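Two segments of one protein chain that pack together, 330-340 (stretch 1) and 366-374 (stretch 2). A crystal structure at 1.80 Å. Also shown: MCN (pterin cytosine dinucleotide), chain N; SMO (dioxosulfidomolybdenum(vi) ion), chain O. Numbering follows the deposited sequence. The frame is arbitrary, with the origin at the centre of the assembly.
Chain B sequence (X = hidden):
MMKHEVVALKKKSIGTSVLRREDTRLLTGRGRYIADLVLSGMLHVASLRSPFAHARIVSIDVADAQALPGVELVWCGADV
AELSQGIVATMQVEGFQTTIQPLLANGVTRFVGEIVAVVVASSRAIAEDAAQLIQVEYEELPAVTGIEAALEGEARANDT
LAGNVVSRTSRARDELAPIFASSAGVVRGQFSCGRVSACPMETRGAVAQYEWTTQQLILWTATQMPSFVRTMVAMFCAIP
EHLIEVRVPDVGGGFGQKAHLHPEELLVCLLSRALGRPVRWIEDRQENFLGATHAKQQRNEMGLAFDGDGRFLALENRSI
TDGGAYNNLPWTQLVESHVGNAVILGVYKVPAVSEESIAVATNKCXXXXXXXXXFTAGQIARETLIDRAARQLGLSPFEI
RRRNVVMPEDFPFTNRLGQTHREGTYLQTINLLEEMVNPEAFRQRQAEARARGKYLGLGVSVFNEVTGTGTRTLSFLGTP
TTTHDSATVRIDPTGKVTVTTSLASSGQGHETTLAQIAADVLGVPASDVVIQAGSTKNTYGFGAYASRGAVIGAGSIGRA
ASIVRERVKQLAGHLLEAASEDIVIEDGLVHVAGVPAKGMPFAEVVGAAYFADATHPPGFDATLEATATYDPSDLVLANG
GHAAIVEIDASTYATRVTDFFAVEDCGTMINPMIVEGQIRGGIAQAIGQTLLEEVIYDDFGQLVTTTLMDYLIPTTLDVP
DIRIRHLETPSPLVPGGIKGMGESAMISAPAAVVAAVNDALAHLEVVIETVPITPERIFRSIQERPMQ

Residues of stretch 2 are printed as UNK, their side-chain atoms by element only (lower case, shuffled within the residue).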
# COMPACT_ATOMS: atom_id res chain seq x y z
N PRO B 330 -1.89 -0.10 -28.26
CA PRO B 330 -1.09 -0.76 -29.30
C PRO B 330 -1.79 -1.32 -30.54
O PRO B 330 -1.12 -1.84 -31.43
CB PRO B 330 -0.43 -1.89 -28.52
CG PRO B 330 -1.62 -2.38 -27.69
CD PRO B 330 -2.30 -1.08 -27.23
N TRP B 331 -3.11 -1.20 -30.63
CA TRP B 331 -3.85 -1.77 -31.76
C TRP B 331 -3.81 -1.00 -33.07
O TRP B 331 -3.88 -1.61 -34.14
CB TRP B 331 -5.31 -2.01 -31.35
CG TRP B 331 -5.42 -2.53 -29.95
CD1 TRP B 331 -6.04 -1.91 -28.90
CD2 TRP B 331 -4.83 -3.72 -29.43
NE1 TRP B 331 -5.86 -2.64 -27.75
CE2 TRP B 331 -5.12 -3.76 -28.04
CE3 TRP B 331 -4.08 -4.76 -29.99
CZ2 TRP B 331 -4.68 -4.80 -27.21
CZ3 TRP B 331 -3.64 -5.80 -29.16
CH2 TRP B 331 -3.95 -5.80 -27.79
N THR B 332 -3.71 0.32 -32.99
CA THR B 332 -3.70 1.22 -34.15
C THR B 332 -5.02 1.17 -34.90
O THR B 332 -5.96 0.49 -34.47
CB THR B 332 -2.53 0.89 -35.14
OG1 THR B 332 -2.86 -0.26 -35.93
CG2 THR B 332 -1.24 0.62 -34.37
N GLN B 333 -5.09 1.89 -36.01
CA GLN B 333 -6.31 1.92 -36.80
C GLN B 333 -6.59 0.58 -37.48
O GLN B 333 -7.66 0.39 -38.05
CB GLN B 333 -6.23 3.05 -37.83
CG GLN B 333 -6.13 4.42 -37.15
CD GLN B 333 -6.18 5.59 -38.12
OE1 GLN B 333 -6.10 6.75 -37.71
NE2 GLN B 333 -6.32 5.30 -39.40
N LEU B 334 -5.64 -0.35 -37.40
CA LEU B 334 -5.82 -1.66 -38.01
C LEU B 334 -6.78 -2.51 -37.18
O LEU B 334 -7.19 -3.59 -37.59
CB LEU B 334 -4.48 -2.39 -38.14
CG LEU B 334 -3.38 -1.70 -38.95
CD1 LEU B 334 -2.24 -2.69 -39.18
CD2 LEU B 334 -3.94 -1.22 -40.28
N VAL B 335 -7.15 -1.98 -36.01
CA VAL B 335 -8.03 -2.69 -35.09
C VAL B 335 -9.43 -2.96 -35.67
O VAL B 335 -10.13 -3.87 -35.23
CB VAL B 335 -8.15 -1.91 -33.74
CG1 VAL B 335 -9.00 -0.68 -33.91
CG2 VAL B 335 -8.70 -2.82 -32.65
N GLU B 336 -9.83 -2.17 -36.66
CA GLU B 336 -11.14 -2.37 -37.28
C GLU B 336 -11.09 -3.14 -38.60
O GLU B 336 -11.04 -4.37 -38.61
CB GLU B 336 -11.85 -1.03 -37.45
CG GLU B 336 -12.42 -0.47 -36.14
CD GLU B 336 -13.66 -1.24 -35.67
OE1 GLU B 336 -13.96 -1.21 -34.45
OE2 GLU B 336 -14.33 -1.87 -36.51
N SER B 337 -11.11 -2.42 -39.73
CA SER B 337 -11.11 -3.05 -41.05
C SER B 337 -10.01 -4.08 -41.33
O SER B 337 -10.29 -5.16 -41.87
CB SER B 337 -11.06 -1.98 -42.14
OG SER B 337 -12.28 -1.27 -42.22
N HIS B 338 -8.78 -3.76 -40.97
CA HIS B 338 -7.66 -4.65 -41.23
C HIS B 338 -7.85 -6.05 -40.64
O HIS B 338 -7.86 -7.04 -41.37
CB HIS B 338 -6.36 -4.02 -40.73
CG HIS B 338 -5.12 -4.70 -41.22
ND1 HIS B 338 -4.56 -5.78 -40.58
CD2 HIS B 338 -4.34 -4.45 -42.29
CE1 HIS B 338 -3.49 -6.17 -41.24
NE2 HIS B 338 -3.33 -5.38 -42.28
N VAL B 339 -8.00 -6.14 -39.32
CA VAL B 339 -8.18 -7.45 -38.71
C VAL B 339 -9.54 -8.04 -39.07
O VAL B 339 -9.69 -9.27 -39.10
CB VAL B 339 -8.05 -7.39 -37.17
CG1 VAL B 339 -6.64 -6.95 -36.80
CG2 VAL B 339 -9.09 -6.45 -36.58
N GLY B 340 -10.50 -7.18 -39.36
CA GLY B 340 -11.83 -7.64 -39.73
C GLY B 340 -11.84 -8.41 -41.05
O GLY B 340 -12.43 -9.48 -41.15
N UNK B 366 -8.95 9.16 -31.77
CA UNK B 366 -8.56 7.90 -32.40
C UNK B 366 -9.53 6.74 -32.19
O UNK B 366 -10.14 6.60 -31.13
c UNK B 366 -7.84 9.73 -31.00
c UNK B 366 -7.06 8.52 -30.62
c UNK B 366 -7.17 7.61 -31.82
N UNK B 367 -9.68 5.94 -33.24
CA UNK B 367 -10.54 4.77 -33.17
C UNK B 367 -9.73 3.80 -32.31
O UNK B 367 -8.51 3.85 -32.30
c UNK B 367 -13.33 4.25 -34.43
c UNK B 367 -10.79 4.18 -34.58
c UNK B 367 -12.09 3.39 -34.58
c UNK B 367 -9.62 3.31 -35.01
N UNK B 368 -10.42 2.93 -31.58
CA UNK B 368 -9.71 2.00 -30.73
C UNK B 368 -10.46 0.69 -30.55
O UNK B 368 -11.53 0.50 -31.12
N UNK B 369 -9.89 -0.19 -29.75
CA UNK B 369 -10.46 -1.50 -29.49
C UNK B 369 -11.67 -1.48 -28.57
O UNK B 369 -11.67 -0.82 -27.54
c UNK B 369 -9.40 -2.42 -28.91
N UNK B 370 -12.70 -2.22 -28.96
CA UNK B 370 -13.90 -2.38 -28.17
C UNK B 370 -14.41 -3.79 -28.49
O UNK B 370 -14.51 -4.17 -29.65
c UNK B 370 -18.75 -1.55 -28.02
c UNK B 370 -16.43 -1.94 -26.53
c UNK B 370 -17.49 -1.37 -28.60
c UNK B 370 -14.96 -1.32 -28.51
c UNK B 370 -17.69 -2.14 -25.94
c UNK B 370 -16.32 -1.56 -27.87
c UNK B 370 -18.84 -1.94 -26.69
o UNK B 370 -20.08 -2.13 -26.12
N UNK B 371 -14.68 -4.55 -27.43
CA UNK B 371 -15.18 -5.91 -27.50
C UNK B 371 -15.62 -6.37 -28.89
O UNK B 371 -16.64 -5.91 -29.41
n UNK B 371 -18.50 -10.12 -22.62
n UNK B 371 -19.02 -7.88 -22.55
c UNK B 371 -16.67 -7.46 -26.09
c UNK B 371 -18.46 -8.91 -23.17
c UNK B 371 -17.71 -7.44 -24.99
c UNK B 371 -16.35 -6.05 -26.52
n UNK B 371 -17.83 -8.73 -24.32
N UNK B 372 -14.84 -7.28 -29.47
CA UNK B 372 -15.16 -7.80 -30.79
C UNK B 372 -14.41 -7.08 -31.89
O UNK B 372 -14.32 -7.58 -33.02
N UNK B 373 -13.87 -5.92 -31.55
CA UNK B 373 -13.12 -5.08 -32.48
C UNK B 373 -13.68 -5.01 -33.90
O UNK B 373 -14.89 -4.89 -34.09
c UNK B 373 -11.44 -6.94 -32.90
c UNK B 373 -11.61 -5.48 -32.51
c UNK B 373 -10.99 -5.23 -31.14
N UNK B 374 -12.80 -5.09 -34.90
CA UNK B 374 -13.25 -5.01 -36.28
C UNK B 374 -14.01 -6.20 -36.83
O UNK B 374 -14.56 -6.11 -37.93
N1 MCN N . -14.12 -18.45 -19.32
C2 MCN N . -14.36 -19.76 -18.79
N3 MCN N . -14.11 -20.78 -19.70
C4 MCN N . -13.67 -20.63 -21.01
C5 MCN N . -13.45 -19.26 -21.51
C6 MCN N . -13.67 -18.19 -20.67
O2 MCN N . -14.77 -19.91 -17.66
N4 MCN N . -13.46 -21.67 -21.79
C1' MCN N . -14.35 -17.27 -18.31
C2D MCN N . -12.98 -16.78 -17.64
O2' MCN N . -13.22 -16.35 -16.26
C3' MCN N . -12.51 -15.69 -18.58
C4D MCN N . -13.78 -14.99 -19.02
O4D MCN N . -14.86 -16.05 -18.92
O3' MCN N . -11.61 -14.78 -17.87
C5' MCN N . -13.70 -14.24 -20.38
O5' MCN N . -13.19 -15.17 -21.29
PA MCN N . -11.91 -14.95 -22.18
O1A MCN N . -10.86 -15.88 -21.64
O2A MCN N . -12.42 -15.08 -23.61
O3A MCN N . -11.35 -13.42 -22.19
PB MCN N . -10.53 -12.60 -21.10
O1B MCN N . -9.22 -12.24 -21.72
O2B MCN N . -10.50 -13.31 -19.78
O3B MCN N . -11.42 -11.28 -20.88
C10 MCN N . -11.34 -10.20 -21.77
C9' MCN N . -12.58 -10.25 -22.59
C8' MCN N . -12.51 -9.00 -23.50
S8' MCN N . -11.13 -8.98 -24.64
C7' MCN N . -13.37 -7.98 -23.52
S7' MCN N . -13.25 -6.54 -24.57
C6' MCN N . -14.55 -8.01 -22.49
C7 MCN N . -14.90 -9.43 -22.11
O9' MCN N . -13.75 -10.13 -21.65
N5' MCN N . -14.15 -7.05 -21.39
C4A MCN N . -14.99 -7.31 -20.24
N8' MCN N . -15.92 -9.44 -21.01
C4B MCN N . -15.87 -8.39 -20.04
N1' MCN N . -16.67 -8.62 -18.89
C2' MCN N . -16.55 -7.68 -17.92
N2' MCN N . -17.31 -7.84 -16.81
N3' MCN N . -15.69 -6.60 -18.01
C4' MCN N . -14.83 -6.32 -19.14
O4' MCN N . -14.11 -5.35 -19.14
S SMO O . -11.69 -5.29 -27.10
MO SMO O . -11.10 -6.79 -25.70
OM2 SMO O . -10.25 -7.29 -27.13
OM1 SMO O . -10.06 -5.91 -24.70
O HOH W 1 -12.70 -1.84 -32.17
O HOH W 2 -16.34 -3.67 -36.16

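Position 366 carries three carbons that close a ring back onto its own backbone N, and none comes within contact range of stretch 1. A ring through the backbone nitrogen is proline's signature, so this is Pro366.

Position 367 has four carbons, forked at the first, with one arm two carbons long. That beta-branched pattern is isoleucine. Ile367 points toward stretch 1, where its CG2 lies 4.0 Å from the CA of Gln333 and 4.2 Å from CG1 of Val335, while its CG1 sits 4.2 Å from CG of Glu336. One branched side chain thus touches three residues of the facing segment.

At position 368 there are no side-chain atoms, and the backbone itself makes the contact: its C is 3.9 Å from CG1 of Val335. This is glycine. An ideal CB would point away and meet nothing of stretch 1, so this contact alone does not demand Gly368.

A single carbon marks position 369. It points toward stretch 1 and lies 3.4 Å from CD1 of Trp331 and 3.8 Å from CG2 of Val335, a methyl that touches both an indole and a valine. The residue is Ala369.

Position 370 bears one carbon and then a six-carbon ring carrying an oxygen, which identifies tyrosine. The end of the Tyr370 side chain leads away from stretch 1.

Position 371 shows three carbons, a nitrogen, then a carbon with two more nitrogens: a guanidinium, hence arginine. Arg371 is out of reach of stretch 1 and lies against the cofactor instead, its guanidinium laying one face over N8' of the pterin, with its NH2 3.1 Å from that atom.

Position 372 has no side chain and a phi of 96°. A CB would be jammed against the carbonyl O of the residue before, so here the backbone itself calls for glycine, Gly372.

Position 373 has one carbon carrying two others, the compact fork of valine. Val373 sets its CB 3.5 Å from the O of Val335 and its CG1 3.7 Å from CG2 of Val335.

Position 374 is again bare, and here the neighbor explains why. An ideal CB would fall 1.8 Å from the O of Glu336 and 2.9 Å from the O of Val335, both clashes. With no side chain at Gly374, the two segments come within 3.5 Å, measured from the CA of Gly374 to the CA of Glu336.

The contact works by pairing an apolar patch with a tight backbone junction. Val335 is the hub, packing against Ile367, Ala369 and Val373, while its O accepts a weak hydrogen bond from the N of Gly374 at 3.0 Å. Beside it, the CA of Gly374 makes a CA-H...O contact of 3.3 Å with the O of Glu336. The Glu336 carboxylate reaches stretch 2 through water: one water donates to its OE1 and to the O of Gly368, another to its OE2 and to the O of Val373. The pattern here is a bare glycine where the backbones meet most closely, alanine and branched residues where side chains pack, and water bridging acid to carbonyl.

Stretch 2, residues 366-374: PIGAYRGVG
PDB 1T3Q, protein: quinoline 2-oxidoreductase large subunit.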